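Local coordinates for ABC transporter substrate-binding protein (Pseudomonas aeruginosa, PDB 6R6K) that probably binds ferrous iron in the periplasm and delivers it to an ABC transporter for import, at residues P92-T97 and Y180-R185; D158-L163 and R185-E190; R172-G177 and K216-K221; I201-S206 and I227-T232; I223-D228 and V243-L248. All coordinates share one frame; numbering follows the deposited sequence.

Read from the N terminus, the five contacts illustrate how an alpha/beta lobe is built by overlapping chain closures. Contact 1 opens first, tying the short strand 94-95 to helix 181-186. Contact 2 opens within that span, on helix 138-164, and crosses it to end beyond the same helix, with R185 common to both. Contact 3 crosses both, running from strand 172-176 to the loop that enters strand 222-225. Contact 4 crosses contact 3 in turn and joins the loops before helices 205-216 and 231-241. Contact 5 begins where contact 4 ends, sharing I227 and D228, and closes the beta-alpha-beta unit at the edge of the C-terminal parallel sheet.

Contact 1 of 5, residues P92-T97 and Y180-R185; sequences PLLAAT and YDYLLR
L94 and Y182 meet twice, once through backbone and hydroxyl and once through side chain and ring. The amide of L94 donates an almost straight bond (176°) to Y182 OH, N to OH 2.8 Å, and that hydroxyl also bonds the carbonyl of N109 on the adjoining strand 108-109. Above one ring face lies L94 CG, 3.9 Å from the centroid, in a CH-pi contact displaced toward the rim; P92 O lies at the ring edge. With CG anti to its own carbonyl carbon (chi1 -71°), Y182 brings its hydroxyl end up to 92-97. The two branches of L94 then part: CD1 rests on the helix backbone, 3.8 Å from D181 C, and CD2 reaches the extended R185 at NH1, also 3.8 Å away. A water donates to both A95 O and D181 OD2, each at 2.7 Å. A hydroxyl held by two partners has little freedom to rotate, which implies that Y182 joins the helix to the two-stranded antiparallel sheet in a directional way, with L94 packed over one face of the ring.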
# COMPACT_ATOMS: atom_id res chain seq x y z
N PRO A 92 -5.35 13.34 0.56
CA PRO A 92 -5.37 13.67 2.01
C PRO A 92 -4.69 12.54 2.80
O PRO A 92 -4.96 11.36 2.55
CB PRO A 92 -6.87 13.80 2.32
CG PRO A 92 -7.52 14.03 0.95
CD PRO A 92 -6.72 13.12 0.06
N LEU A 93 -3.70 12.89 3.62
CA LEU A 93 -2.84 11.94 4.32
C LEU A 93 -3.26 11.65 5.76
O LEU A 93 -3.89 12.48 6.40
CB LEU A 93 -1.36 12.39 4.26
CG LEU A 93 -0.82 12.74 2.84
CD1 LEU A 93 0.48 13.49 2.90
CD2 LEU A 93 -0.67 11.49 1.94
N LEU A 94 -2.96 10.43 6.22
CA LEU A 94 -3.25 9.96 7.57
C LEU A 94 -1.98 10.00 8.41
O LEU A 94 -0.90 9.72 7.90
CB LEU A 94 -3.83 8.53 7.58
CG LEU A 94 -5.25 8.33 6.97
CD1 LEU A 94 -5.75 6.96 7.25
CD2 LEU A 94 -6.30 9.31 7.51
N ALA A 95 -2.11 10.37 9.68
CA ALA A 95 -1.01 10.46 10.64
C ALA A 95 -0.47 9.10 10.97
O ALA A 95 -1.23 8.13 11.10
CB ALA A 95 -1.51 11.12 11.92
N ALA A 96 0.86 9.01 11.14
CA ALA A 96 1.47 7.77 11.60
C ALA A 96 1.45 7.91 13.15
O ALA A 96 1.84 8.95 13.69
CB ALA A 96 2.89 7.64 11.07
N THR A 97 0.91 6.89 13.84
CA THR A 97 0.78 6.90 15.29
C THR A 97 1.49 5.71 15.93
O THR A 97 1.75 4.70 15.27
CB THR A 97 -0.71 6.99 15.74
OG1 THR A 97 -1.41 5.82 15.34
CG2 THR A 97 -1.43 8.21 15.19
N TYR A 180 -2.86 -0.74 7.22
CA TYR A 180 -4.09 -0.81 6.43
C TYR A 180 -5.09 0.30 6.75
O TYR A 180 -6.25 0.18 6.37
CB TYR A 180 -4.75 -2.21 6.59
CG TYR A 180 -3.82 -3.39 6.72
CD1 TYR A 180 -2.83 -3.65 5.76
CD2 TYR A 180 -3.97 -4.31 7.76
CE1 TYR A 180 -1.96 -4.74 5.89
CE2 TYR A 180 -3.17 -5.45 7.85
CZ TYR A 180 -2.15 -5.64 6.93
OH TYR A 180 -1.34 -6.75 7.05
N ASP A 181 -4.63 1.37 7.44
CA ASP A 181 -5.41 2.53 7.90
C ASP A 181 -6.24 3.23 6.83
O ASP A 181 -7.41 3.55 7.09
CB ASP A 181 -4.53 3.53 8.64
CG ASP A 181 -4.32 3.10 10.09
OD1 ASP A 181 -4.73 1.96 10.45
OD2 ASP A 181 -3.72 3.89 10.86
N TYR A 182 -5.68 3.39 5.62
CA TYR A 182 -6.37 4.00 4.46
C TYR A 182 -7.47 3.07 3.93
O TYR A 182 -8.54 3.56 3.57
CB TYR A 182 -5.36 4.31 3.33
CG TYR A 182 -4.42 5.46 3.65
CD1 TYR A 182 -4.77 6.77 3.35
CD2 TYR A 182 -3.17 5.22 4.20
CE1 TYR A 182 -3.91 7.83 3.64
CE2 TYR A 182 -2.31 6.28 4.50
CZ TYR A 182 -2.67 7.57 4.20
OH TYR A 182 -1.79 8.59 4.45
N LEU A 183 -7.24 1.73 3.89
CA LEU A 183 -8.26 0.76 3.44
C LEU A 183 -9.41 0.67 4.44
O LEU A 183 -10.57 0.72 4.03
CB LEU A 183 -7.64 -0.62 3.22
CG LEU A 183 -8.47 -1.67 2.47
CD1 LEU A 183 -7.56 -2.61 1.71
CD2 LEU A 183 -9.24 -2.55 3.44
N LEU A 184 -9.10 0.55 5.73
CA LEU A 184 -10.13 0.39 6.76
C LEU A 184 -11.01 1.63 6.89
O LEU A 184 -12.23 1.51 7.08
CB LEU A 184 -9.51 0.00 8.12
CG LEU A 184 -8.64 -1.26 8.16
CD1 LEU A 184 -8.08 -1.44 9.53
CD2 LEU A 184 -9.42 -2.54 7.72
N ARG A 185 -10.40 2.80 6.75
CA ARG A 185 -11.10 4.07 6.82
C ARG A 185 -12.04 4.20 5.62
O ARG A 185 -13.20 4.56 5.80
CB ARG A 185 -10.11 5.24 6.84
CG ARG A 185 -10.77 6.60 6.84
CD ARG A 185 -9.81 7.73 6.70
NE ARG A 185 -10.53 8.99 6.79
CZ ARG A 185 -10.54 9.78 7.86
NH1 ARG A 185 -9.83 9.46 8.94
NH2 ARG A 185 -11.27 10.89 7.86
O HOH W 1 -1.60 5.52 10.49

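Contact 2 of 5, residues D158-L163 and R185-E190; sequences DALARL and REFGLE
F187 receives three side chains from one side of helix 138-164. A159 CB touches the ring at CE2, 3.8 Å away, and L160 CD2 reaches CD2 of the same ring at 3.9 Å; both come in obliquely. L163, one turn beyond A159, lies across the base of the phenylalanine instead, its CD1 4.0 Å from F187 CB and 3.8 Å from F187 O. No hydrogen bond joins the segments; the side-chain contacts are apolar. The ring is turned to the helix with CG anti to the carbonyl carbon of F187 (chi1 -69°), while the L160 and L163 side chains run at about a right angle to that of F187. Farther out, L269 of helix 260-278 also touches F187, and I276 of that helix touches L163. The carboxylate of the preceding residue, E186, pairs with R156 and accepts hydrogen bonds from the amides of I116 and S117, at the start of helix 116-133. The chain leaves the helix at F187, and G188, with positive phi, returns its amide to R185 O at 3.3 Å while the L189 amide bonds L184 O. This is a Schellman motif, ending helix 181-186 just before F187, whose ring packs against helix 138-164.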
# COMPACT_ATOMS: atom_id res chain seq x y z
N ASP A 158 -18.29 -2.89 -5.30
CA ASP A 158 -18.61 -4.29 -4.99
C ASP A 158 -18.40 -4.63 -3.50
O ASP A 158 -19.26 -5.26 -2.91
CB ASP A 158 -17.81 -5.26 -5.89
CG ASP A 158 -18.10 -6.72 -5.59
OD1 ASP A 158 -19.15 -7.21 -6.03
OD2 ASP A 158 -17.28 -7.36 -4.89
N ALA A 159 -17.27 -4.20 -2.91
CA ALA A 159 -16.94 -4.44 -1.51
C ALA A 159 -17.90 -3.67 -0.60
O ALA A 159 -18.36 -4.23 0.40
CB ALA A 159 -15.49 -4.04 -1.22
N LEU A 160 -18.20 -2.40 -0.98
CA LEU A 160 -19.11 -1.55 -0.22
C LEU A 160 -20.52 -2.12 -0.21
O LEU A 160 -21.18 -2.10 0.83
CB LEU A 160 -19.09 -0.09 -0.73
CG LEU A 160 -17.91 0.78 -0.31
CD1 LEU A 160 -17.96 2.10 -1.01
CD2 LEU A 160 -17.88 1.01 1.19
N ALA A 161 -20.95 -2.73 -1.34
CA ALA A 161 -22.25 -3.39 -1.47
C ALA A 161 -22.35 -4.64 -0.57
O ALA A 161 -23.41 -4.89 -0.00
CB ALA A 161 -22.51 -3.77 -2.92
N ARG A 162 -21.27 -5.40 -0.45
CA ARG A 162 -21.20 -6.62 0.36
C ARG A 162 -21.19 -6.32 1.88
O ARG A 162 -21.70 -7.12 2.67
CB ARG A 162 -20.00 -7.47 -0.05
CG ARG A 162 -20.20 -8.19 -1.39
CD ARG A 162 -18.88 -8.65 -1.99
NE ARG A 162 -18.30 -9.75 -1.23
CZ ARG A 162 -17.03 -10.13 -1.28
NH1 ARG A 162 -16.59 -11.14 -0.54
NH2 ARG A 162 -16.17 -9.48 -2.07
N LEU A 163 -20.62 -5.17 2.27
CA LEU A 163 -20.57 -4.68 3.64
C LEU A 163 -21.90 -4.01 4.03
O LEU A 163 -22.22 -3.93 5.22
CB LEU A 163 -19.37 -3.73 3.85
CG LEU A 163 -17.97 -4.36 3.71
CD1 LEU A 163 -16.86 -3.31 3.72
CD2 LEU A 163 -17.72 -5.42 4.78
N ARG A 185 -10.40 2.80 6.75
CA ARG A 185 -11.10 4.07 6.82
C ARG A 185 -12.04 4.20 5.62
O ARG A 185 -13.20 4.56 5.80
CB ARG A 185 -10.11 5.24 6.84
CG ARG A 185 -10.77 6.60 6.84
CD ARG A 185 -9.81 7.73 6.70
NE ARG A 185 -10.53 8.99 6.79
CZ ARG A 185 -10.54 9.78 7.86
NH1 ARG A 185 -9.83 9.46 8.94
NH2 ARG A 185 -11.27 10.89 7.86
N GLU A 186 -11.57 3.84 4.43
CA GLU A 186 -12.34 3.93 3.19
C GLU A 186 -13.57 3.02 3.17
O GLU A 186 -14.58 3.38 2.58
CB GLU A 186 -11.46 3.60 2.00
CG GLU A 186 -12.06 4.06 0.70
CD GLU A 186 -11.32 3.64 -0.54
OE1 GLU A 186 -10.31 2.91 -0.40
OE2 GLU A 186 -11.75 4.01 -1.64
N PHE A 187 -13.48 1.84 3.80
CA PHE A 187 -14.56 0.88 3.76
C PHE A 187 -15.42 0.96 5.01
O PHE A 187 -16.29 0.11 5.22
CB PHE A 187 -14.00 -0.53 3.41
CG PHE A 187 -13.53 -0.50 1.95
CD1 PHE A 187 -12.23 -0.10 1.61
CD2 PHE A 187 -14.43 -0.75 0.90
CE1 PHE A 187 -11.84 0.02 0.28
CE2 PHE A 187 -14.02 -0.65 -0.43
CZ PHE A 187 -12.73 -0.26 -0.74
N GLY A 188 -15.30 2.08 5.72
CA GLY A 188 -16.09 2.46 6.88
C GLY A 188 -15.96 1.59 8.11
O GLY A 188 -16.95 1.37 8.83
N LEU A 189 -14.73 1.10 8.37
CA LEU A 189 -14.46 0.30 9.56
C LEU A 189 -13.96 1.21 10.66
O LEU A 189 -13.11 2.09 10.41
CB LEU A 189 -13.45 -0.82 9.27
CG LEU A 189 -13.99 -2.07 8.59
CD1 LEU A 189 -14.06 -1.89 7.06
CD2 LEU A 189 -13.11 -3.22 8.86
N GLU A 190 -14.53 1.02 11.88
CA GLU A 190 -14.26 1.79 13.09
C GLU A 190 -13.19 1.09 13.92
O GLU A 190 -13.46 0.05 14.50
CB GLU A 190 -15.54 2.01 13.95
CG GLU A 190 -16.77 2.53 13.20
CD GLU A 190 -16.75 3.94 12.60
OE1 GLU A 190 -15.87 4.75 12.98
OE2 GLU A 190 -17.62 4.23 11.75

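Contact 3 of 5, residues R172-G177 and K216-K221; sequences RVATIG and KALDVK. Unlike the reference sequence in segment 172-177: G177 (reference His).
V220 sits against strand 172-176 with both methyls engaged, and this is the tight part of the contact. V220 CG1 presses on the strand backbone, 3.4 Å from R172 O, and V220 CG2 lies 3.6 Å from A174 CB. L218 adds its CD1 to the same alanine, at 3.8 Å from A174 CB, so that a small residue accommodates two larger ones. T192 of the adjoining strand 190-195 also touches V220. The segment 216-221 is the link from helix 205-216 into strand 222-225, the return leg of a beta-alpha-beta crossover that starts from strand 190-195 and passes strand 172-176; A174 is itself hydrogen-bonded to V222 and F224 along the sheet. Toward solvent the packing gives way to charge. The R172 chain bends at chi3 (74°), carrying its guanidinium over V220 to the exposed D219. R172 NH2 donates to D219 OD1 at 2.9 Å, with OD1 close to the guanidinium plane, and forms a weak second bond to OD2 of the same aspartate. R172 NH1 adds a weak bond to D219 OD1, at 3.1 Å. The planes of the two groups stand 72° apart, so the salt bridge is not the flat, paired kind: OD1 takes most of it, approached on its syn side yet 32° out of the carboxylate plane.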
# COMPACT_ATOMS: atom_id res chain seq x y z
N ARG A 172 -17.02 -2.45 14.24
CA ARG A 172 -16.10 -2.12 15.33
C ARG A 172 -15.00 -3.21 15.32
O ARG A 172 -15.26 -4.38 15.61
CB ARG A 172 -16.82 -2.07 16.70
CG ARG A 172 -17.80 -0.90 16.88
CD ARG A 172 -18.38 -0.84 18.30
NE ARG A 172 -17.41 -0.35 19.29
CZ ARG A 172 -16.74 -1.11 20.16
NH1 ARG A 172 -16.96 -2.42 20.20
NH2 ARG A 172 -15.86 -0.57 20.99
N VAL A 173 -13.79 -2.83 14.86
CA VAL A 173 -12.62 -3.70 14.75
C VAL A 173 -11.45 -3.08 15.52
O VAL A 173 -11.59 -1.98 16.04
CB VAL A 173 -12.23 -4.04 13.27
CG1 VAL A 173 -13.33 -4.81 12.55
CG2 VAL A 173 -11.78 -2.80 12.48
N ALA A 174 -10.31 -3.76 15.56
CA ALA A 174 -9.08 -3.26 16.15
C ALA A 174 -7.93 -3.67 15.22
O ALA A 174 -8.15 -4.47 14.29
CB ALA A 174 -8.88 -3.86 17.55
N THR A 175 -6.74 -3.08 15.41
CA THR A 175 -5.58 -3.41 14.58
C THR A 175 -4.30 -3.62 15.37
O THR A 175 -4.14 -3.10 16.47
CB THR A 175 -5.30 -2.33 13.49
OG1 THR A 175 -4.70 -1.18 14.09
CG2 THR A 175 -6.51 -1.97 12.66
N ILE A 176 -3.35 -4.33 14.75
CA ILE A 176 -1.98 -4.45 15.24
C ILE A 176 -1.27 -3.64 14.17
O ILE A 176 -1.25 -4.03 13.00
CB ILE A 176 -1.47 -5.93 15.40
CG1 ILE A 176 -2.28 -6.65 16.51
CG2 ILE A 176 0.02 -5.94 15.75
CD1 ILE A 176 -2.01 -8.18 16.69
N GLY A 177 -0.86 -2.43 14.54
CA GLY A 177 -0.23 -1.49 13.63
C GLY A 177 -1.22 -0.72 12.76
O GLY A 177 -2.41 -1.03 12.73
N LYS A 216 -7.30 -9.58 24.69
CA LYS A 216 -8.43 -10.04 25.52
C LYS A 216 -9.16 -8.87 26.24
O LYS A 216 -10.37 -8.93 26.46
CB LYS A 216 -8.05 -11.19 26.48
CG LYS A 216 -6.97 -10.89 27.51
CD LYS A 216 -6.68 -12.15 28.34
CE LYS A 216 -5.63 -11.95 29.41
NZ LYS A 216 -5.45 -13.18 30.23
N ALA A 217 -8.42 -7.77 26.50
CA ALA A 217 -8.90 -6.54 27.13
C ALA A 217 -9.85 -5.75 26.19
O ALA A 217 -10.59 -4.88 26.66
CB ALA A 217 -7.70 -5.68 27.51
N LEU A 218 -9.85 -6.06 24.88
CA LEU A 218 -10.67 -5.40 23.85
C LEU A 218 -12.09 -6.00 23.76
O LEU A 218 -12.29 -7.15 24.15
CB LEU A 218 -9.96 -5.41 22.46
CG LEU A 218 -8.60 -4.71 22.39
CD1 LEU A 218 -7.94 -4.93 21.06
CD2 LEU A 218 -8.72 -3.23 22.63
N ASP A 219 -13.06 -5.20 23.26
CA ASP A 219 -14.47 -5.60 23.13
C ASP A 219 -14.87 -6.03 21.70
O ASP A 219 -16.04 -6.32 21.44
CB ASP A 219 -15.41 -4.50 23.68
CG ASP A 219 -15.17 -3.08 23.18
OD1 ASP A 219 -14.58 -2.91 22.07
OD2 ASP A 219 -15.59 -2.13 23.88
N VAL A 220 -13.90 -6.08 20.79
CA VAL A 220 -14.06 -6.46 19.38
C VAL A 220 -13.63 -7.92 19.14
O VAL A 220 -12.86 -8.46 19.94
CB VAL A 220 -13.32 -5.47 18.45
CG1 VAL A 220 -13.83 -4.05 18.67
CG2 VAL A 220 -11.81 -5.53 18.67
N LYS A 221 -14.13 -8.55 18.06
CA LYS A 221 -13.78 -9.95 17.76
C LYS A 221 -12.87 -10.06 16.54
O LYS A 221 -12.22 -11.09 16.37
CB LYS A 221 -15.04 -10.84 17.58
CG LYS A 221 -15.95 -10.95 18.81
CD LYS A 221 -15.46 -11.95 19.87
CE LYS A 221 -16.41 -11.98 21.05
NZ LYS A 221 -16.10 -13.10 21.98

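Contact 4 of 5, residues I201-S206 and I227-T232; sequences IEPSPS and IDFPST. With EDO (1,2-ethanediol), chain B; EDO (1,2-ethanediol), chain P.
The F229 ring is met at its edge by two groups of 201-206: I201 O lies near the ring plane, 3.5 Å from CD1, and P203 CD is 3.8 Å from CE1. The O2 of a 1,2-ethanediol also lies near the ring plane, but on the CD2 side, away from both. Over one face, above the ring centre, stands CG2 of I227. That methyl, anti to the backbone N of I227, also meets I201 CA at 3.7 Å and I201 CG2 at 3.8 Å. The P203 ring crosses the phenylalanine at about a right angle, while P230 brings CD to 3.1 Å from I201 O, the closest approach between the segments. No hydrogen bond spans them; D228 forms the centre of an inverse gamma turn, and its O lies 3.5 Å from I201 CG2. F229 is backed further by V234 and I237 of helix 231-241. Each segment leads into a helix: S204 is the N-cap of 205-216, its OG bonded to the Q207 amide, and P230 that of 231-241. Two loops that leave parallel strands and enter successive helices side by side are typical of the C-terminal edge of the parallel sheet in a chelatase-like alpha/beta lobe.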
# COMPACT_ATOMS: atom_id res chain seq x y z
N ILE A 201 7.15 -11.27 13.49
CA ILE A 201 6.32 -12.43 13.12
C ILE A 201 6.53 -13.62 14.04
O ILE A 201 5.65 -14.48 14.13
CB ILE A 201 6.44 -12.87 11.64
CG1 ILE A 201 7.88 -13.31 11.29
CG2 ILE A 201 5.89 -11.79 10.69
CD1 ILE A 201 7.98 -13.98 10.06
N GLU A 202 7.68 -13.71 14.70
CA GLU A 202 7.96 -14.79 15.63
C GLU A 202 8.30 -14.18 16.98
O GLU A 202 9.48 -14.17 17.37
CB GLU A 202 9.09 -15.70 15.14
CG GLU A 202 8.86 -16.32 13.77
CD GLU A 202 10.07 -17.09 13.28
OE1 GLU A 202 11.13 -16.46 13.07
OE2 GLU A 202 9.95 -18.32 13.09
N PRO A 203 7.29 -13.65 17.72
CA PRO A 203 7.59 -13.00 19.00
C PRO A 203 8.03 -13.96 20.10
O PRO A 203 7.73 -15.15 20.03
CB PRO A 203 6.28 -12.27 19.35
CG PRO A 203 5.23 -13.11 18.72
CD PRO A 203 5.84 -13.56 17.41
N SER A 204 8.75 -13.45 21.10
CA SER A 204 9.17 -14.23 22.24
C SER A 204 7.93 -14.61 23.06
O SER A 204 6.92 -13.92 22.92
CB SER A 204 10.12 -13.42 23.13
OG SER A 204 9.44 -12.38 23.82
N PRO A 205 7.97 -15.63 23.95
CA PRO A 205 6.79 -15.91 24.78
C PRO A 205 6.28 -14.68 25.55
O PRO A 205 5.07 -14.46 25.61
CB PRO A 205 7.28 -17.03 25.70
CG PRO A 205 8.34 -17.70 24.90
CD PRO A 205 9.05 -16.60 24.21
N SER A 206 7.21 -13.86 26.09
CA SER A 206 6.91 -12.62 26.83
C SER A 206 6.25 -11.56 25.92
O SER A 206 5.27 -10.95 26.35
CB SER A 206 8.15 -12.06 27.53
OG SER A 206 9.24 -11.88 26.65
N ILE A 227 1.33 -7.51 11.19
CA ILE A 227 2.24 -8.61 11.36
C ILE A 227 1.55 -9.89 10.93
O ILE A 227 0.54 -10.30 11.51
CB ILE A 227 2.74 -8.67 12.82
CG1 ILE A 227 3.51 -7.36 13.19
CG2 ILE A 227 3.55 -9.97 13.06
CD1 ILE A 227 4.05 -7.37 14.66
N ASP A 228 2.11 -10.53 9.93
CA ASP A 228 1.57 -11.75 9.39
C ASP A 228 2.15 -12.98 10.11
O ASP A 228 3.12 -13.58 9.67
CB ASP A 228 1.81 -11.74 7.87
CG ASP A 228 1.06 -12.80 7.13
OD1 ASP A 228 0.02 -13.28 7.67
OD2 ASP A 228 1.50 -13.16 6.05
N PHE A 229 1.56 -13.31 11.26
CA PHE A 229 2.05 -14.40 12.08
C PHE A 229 1.85 -15.76 11.45
O PHE A 229 0.80 -16.00 10.86
CB PHE A 229 1.32 -14.42 13.44
CG PHE A 229 1.47 -13.22 14.32
CD1 PHE A 229 2.64 -13.01 15.05
CD2 PHE A 229 0.42 -12.33 14.49
CE1 PHE A 229 2.76 -11.92 15.91
CE2 PHE A 229 0.54 -11.23 15.34
CZ PHE A 229 1.70 -11.05 16.06
N PRO A 230 2.80 -16.66 11.66
CA PRO A 230 2.61 -18.08 11.27
C PRO A 230 1.37 -18.68 11.97
O PRO A 230 1.03 -18.24 13.08
CB PRO A 230 3.87 -18.75 11.78
CG PRO A 230 4.87 -17.65 11.89
CD PRO A 230 4.09 -16.48 12.35
N SER A 231 0.69 -19.65 11.33
CA SER A 231 -0.55 -20.28 11.83
C SER A 231 -0.54 -20.69 13.31
O SER A 231 -1.58 -20.53 13.95
CB SER A 231 -0.98 -21.46 10.98
OG SER A 231 0.03 -22.45 11.00
N THR A 232 0.60 -21.18 13.85
CA THR A 232 0.68 -21.59 15.25
C THR A 232 0.48 -20.43 16.23
O THR A 232 -0.17 -20.60 17.25
CB THR A 232 1.97 -22.39 15.55
OG1 THR A 232 3.13 -21.56 15.36
CG2 THR A 232 2.07 -23.69 14.75
C1 EDO B . -3.35 -14.73 10.04
O1 EDO B . -4.75 -14.65 9.82
C2 EDO B . -2.73 -13.34 10.30
O2 EDO B . -1.48 -13.45 10.99
C1 EDO P . 2.23 -16.91 25.39
O1 EDO P . 3.02 -16.14 26.28
C2 EDO P . 1.10 -17.55 26.20
O2 EDO P . 0.66 -18.73 25.52

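Contact 5 of 5, residues I223-D228 and V243-L248; sequences IFSEID and VKLYSL. With EDO (1,2-ethanediol), chain B; EDO (1,2-ethanediol), chain Y.
Backbone hydrogen bonds pair I223 and F224 with L245 and Y246 in parallel register: I223 N donates to K244 O at 3.0 Å, Y246 N to I223 O at 2.8 Å, and S225 N to Y246 O at 2.8 Å. The strands twist against each other by 39°. Serines carry the side-chain hydrogen bonds where the strands give out. S247 OG donates to S225 O at 3.1 Å, and S225 OG, held anti to its own backbone N (chi1 -177°), turns back to I227 O at 2.7 Å, pinning the bend after the strand. Apolar contacts divide between the faces. With I223 and L245 on one, I223 CD1 meets V243 CG1 at 3.7 Å, and I223 CG2 lies 4.0 Å from L245 CD1. On the other, F224 CD1 lies 3.8 Å from Y246 CB, and the Y246 hydroxyl reaches E278. A 1,2-ethanediol bonds L245 O. Strand 244-247 is the outermost of its sheet, and strand 222-225 separates it from 172-176. Helix 260-278 covers the side of F224 and Y246, while helix 231-241, which connects the two strands, lies against L245.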
# COMPACT_ATOMS: atom_id res chain seq x y z
N ILE A 223 -9.62 -8.54 14.28
CA ILE A 223 -8.37 -7.78 14.34
C ILE A 223 -7.63 -7.90 13.03
O ILE A 223 -7.41 -9.00 12.55
CB ILE A 223 -7.51 -8.15 15.61
CG1 ILE A 223 -7.95 -7.35 16.83
CG2 ILE A 223 -6.02 -7.96 15.41
CD1 ILE A 223 -8.87 -7.99 17.62
N PHE A 224 -7.28 -6.75 12.44
CA PHE A 224 -6.46 -6.71 11.23
C PHE A 224 -5.03 -6.48 11.68
O PHE A 224 -4.73 -5.49 12.34
CB PHE A 224 -6.94 -5.67 10.20
CG PHE A 224 -8.32 -6.00 9.67
CD1 PHE A 224 -8.48 -6.95 8.66
CD2 PHE A 224 -9.45 -5.39 10.20
CE1 PHE A 224 -9.75 -7.28 8.20
CE2 PHE A 224 -10.72 -5.71 9.74
CZ PHE A 224 -10.87 -6.66 8.75
N SER A 225 -4.16 -7.43 11.34
CA SER A 225 -2.77 -7.38 11.75
C SER A 225 -1.79 -7.08 10.63
O SER A 225 -1.76 -7.72 9.57
CB SER A 225 -2.40 -8.68 12.48
OG SER A 225 -1.06 -8.67 12.96
N GLU A 226 -0.92 -6.11 10.92
CA GLU A 226 0.19 -5.64 10.08
C GLU A 226 1.24 -6.80 10.08
O GLU A 226 1.93 -7.04 9.09
CB GLU A 226 0.75 -4.38 10.77
CG GLU A 226 1.95 -3.69 10.16
CD GLU A 226 2.26 -2.42 10.92
OE1 GLU A 226 3.22 -2.43 11.71
OE2 GLU A 226 1.51 -1.43 10.75
N ILE A 227 1.33 -7.51 11.19
CA ILE A 227 2.24 -8.61 11.36
C ILE A 227 1.55 -9.89 10.93
O ILE A 227 0.54 -10.30 11.51
CB ILE A 227 2.74 -8.67 12.82
CG1 ILE A 227 3.51 -7.36 13.19
CG2 ILE A 227 3.55 -9.97 13.06
CD1 ILE A 227 4.05 -7.37 14.66
N ASP A 228 2.11 -10.53 9.93
CA ASP A 228 1.57 -11.75 9.39
C ASP A 228 2.15 -12.98 10.11
O ASP A 228 3.12 -13.58 9.67
CB ASP A 228 1.81 -11.74 7.87
CG ASP A 228 1.06 -12.80 7.13
OD1 ASP A 228 0.02 -13.28 7.67
OD2 ASP A 228 1.50 -13.16 6.05
N VAL A 243 -10.29 -13.56 19.97
CA VAL A 243 -10.35 -12.66 18.80
C VAL A 243 -10.02 -13.53 17.56
O VAL A 243 -9.52 -14.65 17.71
CB VAL A 243 -9.39 -11.44 18.89
CG1 VAL A 243 -9.54 -10.60 20.16
CG2 VAL A 243 -7.93 -11.84 18.65
N LYS A 244 -10.26 -13.01 16.36
CA LYS A 244 -9.94 -13.62 15.08
C LYS A 244 -9.00 -12.67 14.34
O LYS A 244 -9.36 -11.53 14.05
CB LYS A 244 -11.20 -13.96 14.27
CG LYS A 244 -11.61 -15.42 14.41
CD LYS A 244 -11.91 -16.06 13.05
CE LYS A 244 -11.42 -17.49 12.86
NZ LYS A 244 -12.01 -18.46 13.83
N LEU A 245 -7.78 -13.13 14.09
CA LEU A 245 -6.71 -12.36 13.47
C LEU A 245 -6.69 -12.49 11.95
O LEU A 245 -6.69 -13.60 11.43
CB LEU A 245 -5.38 -12.74 14.13
CG LEU A 245 -4.37 -11.60 14.19
CD1 LEU A 245 -3.95 -11.34 15.60
CD2 LEU A 245 -3.18 -11.90 13.34
N TYR A 246 -6.74 -11.34 11.23
CA TYR A 246 -6.76 -11.27 9.78
C TYR A 246 -5.60 -10.47 9.24
O TYR A 246 -5.30 -9.38 9.71
CB TYR A 246 -8.07 -10.68 9.27
CG TYR A 246 -9.28 -11.54 9.54
CD1 TYR A 246 -9.99 -11.43 10.74
CD2 TYR A 246 -9.73 -12.47 8.60
CE1 TYR A 246 -11.09 -12.24 11.00
CE2 TYR A 246 -10.86 -13.26 8.85
CZ TYR A 246 -11.54 -13.14 10.05
OH TYR A 246 -12.66 -13.90 10.29
N SER A 247 -4.94 -11.00 8.24
CA SER A 247 -3.83 -10.30 7.63
C SER A 247 -4.19 -9.92 6.21
O SER A 247 -4.93 -10.64 5.54
CB SER A 247 -2.59 -11.18 7.65
OG SER A 247 -1.67 -10.60 8.55
N LEU A 248 -3.64 -8.80 5.75
CA LEU A 248 -3.87 -8.32 4.38
C LEU A 248 -2.54 -8.20 3.63
O LEU A 248 -1.49 -8.13 4.25
CB LEU A 248 -4.65 -6.97 4.37
CG LEU A 248 -6.03 -6.96 5.06
CD1 LEU A 248 -6.62 -5.55 5.09
CD2 LEU A 248 -6.98 -7.90 4.36
C1 EDO B . -3.35 -14.73 10.04
O1 EDO B . -4.75 -14.65 9.82
C2 EDO B . -2.73 -13.34 10.30
O2 EDO B . -1.48 -13.45 10.99
C1 EDO Y . 4.31 2.28 12.37
O1 EDO Y . 5.37 2.77 13.20
C2 EDO Y . 3.73 0.93 12.92
O2 EDO Y . 2.40 0.76 12.44